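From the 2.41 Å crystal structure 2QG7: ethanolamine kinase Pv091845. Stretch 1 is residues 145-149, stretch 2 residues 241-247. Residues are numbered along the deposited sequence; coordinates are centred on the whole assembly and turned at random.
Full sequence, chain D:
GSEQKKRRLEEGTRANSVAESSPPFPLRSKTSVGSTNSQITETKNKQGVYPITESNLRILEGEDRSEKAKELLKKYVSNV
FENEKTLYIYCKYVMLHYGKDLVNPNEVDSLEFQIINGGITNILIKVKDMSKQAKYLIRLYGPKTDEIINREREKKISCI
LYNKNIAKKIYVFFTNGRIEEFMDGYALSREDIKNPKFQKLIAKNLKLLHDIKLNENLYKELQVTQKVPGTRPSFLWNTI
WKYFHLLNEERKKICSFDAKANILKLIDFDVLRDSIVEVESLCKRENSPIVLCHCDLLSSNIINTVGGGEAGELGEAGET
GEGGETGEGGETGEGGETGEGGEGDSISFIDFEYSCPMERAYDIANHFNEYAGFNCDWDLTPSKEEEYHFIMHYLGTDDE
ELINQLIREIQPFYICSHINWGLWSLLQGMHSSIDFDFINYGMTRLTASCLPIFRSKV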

# COMPACT_ATOMS: atom_id res chain seq x y z
N THR D 145 -4.62 23.47 10.46
CA THR D 145 -3.92 24.43 11.33
C THR D 145 -4.35 24.38 12.82
O THR D 145 -3.65 24.90 13.70
CB THR D 145 -4.04 25.91 10.76
OG1 THR D 145 -3.10 26.80 11.44
CG2 THR D 145 -5.50 26.45 10.87
N ASP D 146 -5.50 23.74 13.08
CA ASP D 146 -6.08 23.63 14.42
C ASP D 146 -6.51 22.19 14.70
O ASP D 146 -6.32 21.67 15.81
CB ASP D 146 -7.28 24.59 14.59
CG ASP D 146 -6.86 26.07 14.59
OD1 ASP D 146 -5.73 26.37 15.08
OD2 ASP D 146 -7.64 26.92 14.11
N GLU D 147 -7.08 21.56 13.67
CA GLU D 147 -7.57 20.18 13.76
C GLU D 147 -6.46 19.19 14.20
O GLU D 147 -6.70 18.26 15.00
CB GLU D 147 -8.18 19.77 12.42
CG GLU D 147 -8.95 20.97 11.71
CD GLU D 147 -9.39 20.56 10.29
OE1 GLU D 147 -8.97 19.46 9.83
OE2 GLU D 147 -10.18 21.33 9.65
N ILE D 148 -5.26 19.41 13.68
CA ILE D 148 -4.14 18.52 13.93
C ILE D 148 -2.99 19.19 14.70
O ILE D 148 -2.21 18.49 15.38
CB ILE D 148 -3.62 17.91 12.62
CG1 ILE D 148 -3.33 19.02 11.59
CG2 ILE D 148 -4.65 16.91 12.08
CD1 ILE D 148 -2.08 18.75 10.74
N ILE D 149 -2.91 20.52 14.60
CA ILE D 149 -1.85 21.33 15.23
C ILE D 149 -2.40 22.42 16.16
O ILE D 149 -3.34 23.14 15.82
CB ILE D 149 -0.86 21.93 14.18
CG1 ILE D 149 -0.15 20.80 13.39
CG2 ILE D 149 0.13 22.91 14.85
CD1 ILE D 149 0.52 21.21 12.09
N TRP D 241 -6.97 9.81 21.24
CA TRP D 241 -8.43 9.90 21.44
C TRP D 241 -9.06 11.07 20.73
O TRP D 241 -10.22 10.99 20.32
CB TRP D 241 -8.81 9.93 22.93
CG TRP D 241 -8.64 8.59 23.60
CD1 TRP D 241 -7.72 8.26 24.55
CD2 TRP D 241 -9.40 7.40 23.35
NE1 TRP D 241 -7.85 6.94 24.91
CE2 TRP D 241 -8.87 6.39 24.19
CE3 TRP D 241 -10.46 7.09 22.49
CZ2 TRP D 241 -9.39 5.07 24.20
CZ3 TRP D 241 -10.97 5.78 22.51
CH2 TRP D 241 -10.43 4.79 23.35
N LYS D 242 -8.31 12.16 20.55
CA LYS D 242 -8.84 13.31 19.81
C LYS D 242 -9.08 12.90 18.36
O LYS D 242 -10.10 13.23 17.78
CB LYS D 242 -7.85 14.46 19.90
CG LYS D 242 -8.29 15.84 19.31
CD LYS D 242 -6.97 16.58 18.76
CE LYS D 242 -7.35 17.99 18.16
NZ LYS D 242 -6.11 18.76 17.67
N TYR D 243 -8.12 12.20 17.76
CA TYR D 243 -8.26 11.74 16.39
C TYR D 243 -9.44 10.75 16.24
O TYR D 243 -10.21 10.82 15.29
CB TYR D 243 -6.97 11.08 15.90
CG TYR D 243 -5.72 11.92 15.83
CD1 TYR D 243 -5.77 13.32 15.66
CD2 TYR D 243 -4.47 11.32 15.90
CE1 TYR D 243 -4.59 14.09 15.57
CE2 TYR D 243 -3.31 12.06 15.81
CZ TYR D 243 -3.36 13.45 15.63
OH TYR D 243 -2.18 14.17 15.55
N PHE D 244 -9.59 9.85 17.22
CA PHE D 244 -10.61 8.85 17.22
C PHE D 244 -11.97 9.53 17.21
O PHE D 244 -12.81 9.20 16.36
CB PHE D 244 -10.48 7.96 18.45
CG PHE D 244 -11.55 6.90 18.55
CD1 PHE D 244 -11.37 5.64 17.93
CD2 PHE D 244 -12.75 7.15 19.24
CE1 PHE D 244 -12.39 4.68 18.01
CE2 PHE D 244 -13.75 6.19 19.32
CZ PHE D 244 -13.58 4.97 18.71
N HIS D 245 -12.17 10.47 18.13
CA HIS D 245 -13.45 11.18 18.28
C HIS D 245 -13.82 12.07 17.09
O HIS D 245 -14.98 12.17 16.74
CB HIS D 245 -13.52 11.97 19.62
CG HIS D 245 -13.57 11.10 20.85
ND1 HIS D 245 -14.60 10.22 21.11
CD2 HIS D 245 -12.71 10.99 21.89
CE1 HIS D 245 -14.37 9.60 22.26
NE2 HIS D 245 -13.22 10.03 22.74
N LEU D 246 -12.84 12.71 16.46
CA LEU D 246 -13.10 13.49 15.27
C LEU D 246 -13.48 12.61 14.07
O LEU D 246 -14.30 13.00 13.21
CB LEU D 246 -11.89 14.35 14.94
CG LEU D 246 -11.60 15.59 15.81
CD1 LEU D 246 -10.17 16.10 15.59
CD2 LEU D 246 -12.60 16.73 15.50
N LEU D 247 -12.92 11.40 14.02
CA LEU D 247 -13.22 10.47 12.96
C LEU D 247 -14.52 9.74 13.21
O LEU D 247 -15.25 9.47 12.26
CB LEU D 247 -12.09 9.47 12.75
CG LEU D 247 -10.86 9.97 11.98
CD1 LEU D 247 -9.79 8.90 11.97
CD2 LEU D 247 -11.23 10.38 10.57

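The contact joins an irregular segment, 145-149, to a helix that runs through 241-247 and extends beyond it at both ends. It is small, burying about 180 Å² over both sides, and its polar part rests on one side chain.

That side chain is K242. Its CA-to-CB bond points toward the loop, and chi1, chi3 and chi4 are all t, so the chain reaches out at length and delivers its ammonium group to the loop backbone. K242 NZ donates to E147 O at 2.8 Å, a good hydrogen bond. A second, weak one runs from K242 NZ to D146 O at 3.5 Å. The loop has no regular secondary structure, and no hydrogen bond within the segment occupies these two carbonyls. Lysine suits the site because a long, flexible chain ends in a donor that can serve more than one acceptor. No salt bridge is involved: the side chains of D146 and E147 lead away from the helix, and the lysine binds their main-chain oxygens instead.

Within the helix, three backbone bonds are made: H245 N donates to W241 O at 3.0 Å, L246 N to K242 O at 3.1 Å, and L247 N to Y243 O at 3.0 Å. On the helix side the contact is made by side chains.

Beside the lysine lies an apolar patch. I148 CG2 approaches Y243 CE1 at 4.5 Å, obliquely to the ring. Both residues are buried, which suits a branched aliphatic chain and a large aromatic one. Y243 OH is 4.3 Å from I148 O, too far for a hydrogen bond, so the tyrosine contributes here by packing. The CA-to-CB bond of L246, one helical turn after K242, also points toward the loop. Its CD1 lies 4.1 Å from E147 O, a minor contact by an exposed leucine that adds little area.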